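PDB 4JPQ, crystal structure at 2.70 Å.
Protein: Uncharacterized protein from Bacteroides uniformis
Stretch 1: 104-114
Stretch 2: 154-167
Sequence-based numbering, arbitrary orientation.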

# COMPACT_ATOMS: atom_id res chain seq x y z
N ASN A 104 -4.76 4.94 -5.37
CA ASN A 104 -4.81 3.74 -4.53
C ASN A 104 -3.99 2.64 -5.19
O ASN A 104 -4.24 2.29 -6.35
N PHE A 105 -2.99 2.14 -4.46
CA PHE A 105 -2.12 1.07 -4.91
C PHE A 105 -2.50 -0.13 -4.05
O PHE A 105 -2.20 -0.14 -2.87
N GLU A 106 -3.17 -1.11 -4.65
CA GLU A 106 -3.61 -2.31 -3.95
C GLU A 106 -2.85 -3.47 -4.58
O GLU A 106 -2.87 -3.63 -5.80
N CYS A 107 -2.19 -4.27 -3.75
CA CYS A 107 -1.35 -5.37 -4.23
C CYS A 107 -1.61 -6.66 -3.44
O CYS A 107 -1.56 -6.63 -2.20
N ASN A 108 -1.97 -7.75 -4.12
CA ASN A 108 -2.20 -9.02 -3.40
C ASN A 108 -0.88 -9.67 -3.07
O ASN A 108 0.17 -9.29 -3.63
N CYS A 109 -0.93 -10.67 -2.18
CA CYS A 109 0.27 -11.38 -1.71
C CYS A 109 1.12 -12.08 -2.79
O CYS A 109 2.28 -12.39 -2.53
N ALA A 110 0.54 -12.33 -3.96
CA ALA A 110 1.29 -12.91 -5.11
C ALA A 110 1.95 -11.86 -6.01
O ALA A 110 2.62 -12.23 -6.97
N GLY A 111 1.77 -10.57 -5.71
CA GLY A 111 2.35 -9.48 -6.50
C GLY A 111 1.49 -8.83 -7.55
O GLY A 111 1.95 -7.89 -8.21
N ARG A 112 0.27 -9.31 -7.77
CA ARG A 112 -0.66 -8.68 -8.72
C ARG A 112 -1.03 -7.33 -8.12
O ARG A 112 -1.37 -7.27 -6.92
N LEU A 113 -1.00 -6.28 -8.95
CA LEU A 113 -1.26 -4.90 -8.51
C LEU A 113 -2.41 -4.22 -9.25
O LEU A 113 -2.59 -4.41 -10.45
N LEU A 114 -3.13 -3.40 -8.49
CA LEU A 114 -4.21 -2.55 -8.99
C LEU A 114 -3.85 -1.11 -8.62
O LEU A 114 -3.43 -0.85 -7.47
N SER A 154 3.30 -16.32 7.44
CA SER A 154 4.02 -15.04 7.50
C SER A 154 4.51 -14.67 6.10
O SER A 154 5.17 -15.46 5.45
N TRP A 155 4.13 -13.49 5.61
CA TRP A 155 4.60 -13.01 4.31
C TRP A 155 4.97 -11.55 4.35
O TRP A 155 4.61 -10.85 5.28
N GLU A 156 5.74 -11.14 3.34
CA GLU A 156 6.22 -9.78 3.18
C GLU A 156 6.05 -9.35 1.74
O GLU A 156 6.06 -10.18 0.82
N LEU A 157 5.90 -8.04 1.54
CA LEU A 157 5.67 -7.45 0.23
C LEU A 157 6.27 -6.06 0.14
O LEU A 157 6.21 -5.31 1.10
N VAL A 158 6.78 -5.74 -1.06
CA VAL A 158 7.44 -4.48 -1.35
C VAL A 158 6.90 -3.86 -2.62
O VAL A 158 6.62 -4.57 -3.58
N MSE A 159 6.79 -2.54 -2.59
CA MSE A 159 6.39 -1.73 -3.73
C MSE A 159 7.39 -0.61 -3.85
O MSE A 159 7.68 0.06 -2.85
N VAL A 160 7.91 -0.41 -5.05
CA VAL A 160 8.81 0.71 -5.38
C VAL A 160 7.98 1.57 -6.35
O VAL A 160 7.79 1.18 -7.50
N ILE A 161 7.45 2.69 -5.86
CA ILE A 161 6.54 3.55 -6.63
C ILE A 161 7.29 4.77 -7.18
O ILE A 161 7.57 5.70 -6.41
N PRO A 162 7.63 4.78 -8.49
CA PRO A 162 8.29 5.98 -9.02
C PRO A 162 7.34 7.17 -9.05
O PRO A 162 6.13 7.01 -9.20
N VAL A 163 7.91 8.36 -8.94
CA VAL A 163 7.16 9.61 -8.96
C VAL A 163 6.30 9.74 -10.25
O VAL A 163 5.19 10.27 -10.21
N SER A 164 6.80 9.20 -11.37
CA SER A 164 6.06 9.14 -12.65
C SER A 164 4.80 8.28 -12.61
O SER A 164 3.92 8.48 -13.45
N ALA A 165 4.71 7.33 -11.67
CA ALA A 165 3.48 6.51 -11.52
C ALA A 165 2.27 7.30 -11.03
O ALA A 165 1.16 6.76 -11.08
N PHE A 166 2.45 8.53 -10.55
CA PHE A 166 1.31 9.41 -10.25
C PHE A 166 0.85 9.95 -11.62
O PHE A 166 1.03 11.12 -11.96
N PHE A 167 0.20 9.05 -12.37
CA PHE A 167 -0.13 9.25 -13.79
C PHE A 167 -1.03 10.40 -14.19
O PHE A 167 -1.08 10.74 -15.38

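Strands 104-108 and 154-162 face each other with their axes 9.0 Å apart at closest approach. Their N-to-C directions differ by 143°. No hydrogen bond joins the two stretches; the contact is mostly between apolar side chains, with the N108 carbonyl O also against L157 CD1. Alternation along each strand sets the pattern. F105 and C107 point toward the second stretch, while E106 points away. W155, L157, M159 and I161 point toward the first stretch, while E156 and V158 point away.

F105 covers the most surface. Its chi1 is m, with chi2 at 84°. I161, m and t, lays CD1 over one face of the ring, 3.9 Å from the F105 ring centroid in a CH-pi contact. I161 CG2 also lies 3.8 Å from F105 CZ. F166 meets the edge of the F105 ring, with CE1 of F166 4.1 Å from CE1 of F105. F166 is m; its CA-to-CB bond points sideways, but the end of its ring comes nearer.

M159 is selenomethionine, with chi1 m, chi2 t and chi3 at -102°. Its SE lies 4.0 Å from F105 CB, 4.2 Å from C107 CB and 4.1 Å from L113 CD1. It therefore touches both strands of the hairpin in stretch 1. L113 is t, p.

C109 sits in the turn from N108 to G111. Its CA-to-CB bond points sideways, and chi1 is p. C109 CB lies over one face of W155, 3.5 Å from the centroid of its six-membered ring, a CH-pi contact. W155 is p. L157, chi1 t and chi2 at 142°, places CD1 3.8 Å from C107 SG and 3.3 Å from N108 O. C107 is t.

Two hydrogen bonds of side chains stay within stretch 1. N108 OD1 accepts one from R112 N at 2.9 Å, which braces the turn. N104 ND2 donates to E106 OE2 at 3.0 Å. W155 NE1 is bonded elsewhere in the structure.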

# COMPACT_ATOMS: atom_id res chain seq x y z
CB ASN A 104 -6.24 3.26 -4.22
CG ASN A 104 -7.07 3.03 -5.46
OD1 ASN A 104 -7.17 3.90 -6.29
ND2 ASN A 104 -7.66 1.84 -5.59
CB PHE A 105 -0.65 1.44 -4.67
CG PHE A 105 -0.20 2.63 -5.46
CD1 PHE A 105 -0.42 3.91 -4.98
CD2 PHE A 105 0.48 2.47 -6.66
CE1 PHE A 105 0.01 5.01 -5.69
CE2 PHE A 105 0.92 3.58 -7.38
CZ PHE A 105 0.68 4.84 -6.90
CB GLU A 106 -5.12 -2.48 -4.10
CG GLU A 106 -5.91 -1.25 -3.63
CD GLU A 106 -7.42 -1.41 -3.66
OE1 GLU A 106 -7.93 -2.54 -3.73
OE2 GLU A 106 -8.13 -0.38 -3.60
CB CYS A 107 0.10 -4.95 -4.09
SG CYS A 107 1.24 -5.89 -5.11
CB ASN A 108 -3.18 -10.00 -4.11
CG ASN A 108 -2.64 -10.63 -5.39
OD1 ASN A 108 -1.47 -10.53 -5.74
ND2 ASN A 108 -3.53 -11.32 -6.10
CB CYS A 109 -0.09 -12.38 -0.61
SG CYS A 109 -1.19 -13.70 -1.14
CB ALA A 110 0.38 -13.81 -5.93
CB ARG A 112 -1.95 -9.48 -8.90
CG ARG A 112 -1.85 -10.88 -9.43
CD ARG A 112 -1.25 -10.98 -10.83
NE ARG A 112 0.18 -11.29 -10.78
CZ ARG A 112 0.71 -12.50 -10.51
NH1 ARG A 112 -0.06 -13.57 -10.21
NH2 ARG A 112 2.03 -12.64 -10.50
CB LEU A 113 -0.00 -4.08 -8.76
CG LEU A 113 0.05 -2.55 -8.54
CD1 LEU A 113 -0.05 -2.20 -7.07
CD2 LEU A 113 1.32 -1.99 -9.15
CB LEU A 114 -5.53 -2.90 -8.32
CG LEU A 114 -6.72 -1.92 -8.46
CD1 LEU A 114 -7.28 -1.96 -9.86
CD2 LEU A 114 -7.80 -2.23 -7.45
CB SER A 154 5.21 -15.11 8.46
OG SER A 154 4.77 -15.25 9.79
CB TRP A 155 3.58 -13.28 3.19
CG TRP A 155 2.22 -12.69 3.38
CD1 TRP A 155 1.22 -13.19 4.15
CD2 TRP A 155 1.68 -11.55 2.70
NE1 TRP A 155 0.09 -12.41 4.03
CE2 TRP A 155 0.36 -11.39 3.15
CE3 TRP A 155 2.19 -10.64 1.76
CZ2 TRP A 155 -0.47 -10.36 2.70
CZ3 TRP A 155 1.36 -9.60 1.32
CH2 TRP A 155 0.05 -9.47 1.79
CB GLU A 156 7.69 -9.66 3.58
CG GLU A 156 8.00 -10.23 4.96
CD GLU A 156 9.42 -9.96 5.45
OE1 GLU A 156 10.16 -9.19 4.79
OE2 GLU A 156 9.79 -10.51 6.51
CB LEU A 157 4.17 -7.40 -0.06
CG LEU A 157 3.72 -6.83 -1.42
CD1 LEU A 157 2.53 -7.60 -1.96
CD2 LEU A 157 3.44 -5.33 -1.40
CB VAL A 158 8.95 -4.71 -1.53
CG1 VAL A 158 9.67 -3.52 -2.17
CG2 VAL A 158 9.58 -5.05 -0.20
CB MSE A 159 4.99 -1.12 -3.55
CG MSE A 159 3.89 -2.15 -3.69
SE MSE A 159 2.15 -1.24 -3.79
CE MSE A 159 1.44 -1.48 -1.96
CB VAL A 160 10.11 0.23 -6.01
CG1 VAL A 160 11.04 1.41 -6.32
CG2 VAL A 160 10.80 -0.77 -5.10
CB ILE A 161 5.34 3.98 -5.76
CG1 ILE A 161 4.56 2.75 -5.28
CG2 ILE A 161 4.41 4.92 -6.52
CD1 ILE A 161 3.56 3.04 -4.18
CB PRO A 162 8.68 5.59 -10.45
CG PRO A 162 8.64 4.11 -10.45
CD PRO A 162 7.47 3.79 -9.57
CB VAL A 163 8.15 10.78 -8.72
CG1 VAL A 163 9.00 11.07 -9.97
CG2 VAL A 163 7.42 12.01 -8.27
CB SER A 164 6.97 8.63 -13.77
OG SER A 164 7.52 7.36 -13.44
CB ALA A 165 3.71 5.32 -10.62
CB PHE A 166 1.71 10.52 -9.29
CG PHE A 166 2.11 10.03 -7.92
CD1 PHE A 166 1.23 9.25 -7.18
CD2 PHE A 166 3.30 10.42 -7.34
CE1 PHE A 166 1.58 8.81 -5.91
CE2 PHE A 166 3.64 10.01 -6.06
CZ PHE A 166 2.78 9.19 -5.34
CB PHE A 167 -0.58 7.92 -14.45
CG PHE A 167 -1.92 7.39 -13.98
CD1 PHE A 167 -2.01 6.58 -12.85
CD2 PHE A 167 -3.07 7.63 -14.72
CE1 PHE A 167 -3.24 6.08 -12.43
CE2 PHE A 167 -4.30 7.13 -14.32
CZ PHE A 167 -4.39 6.35 -13.17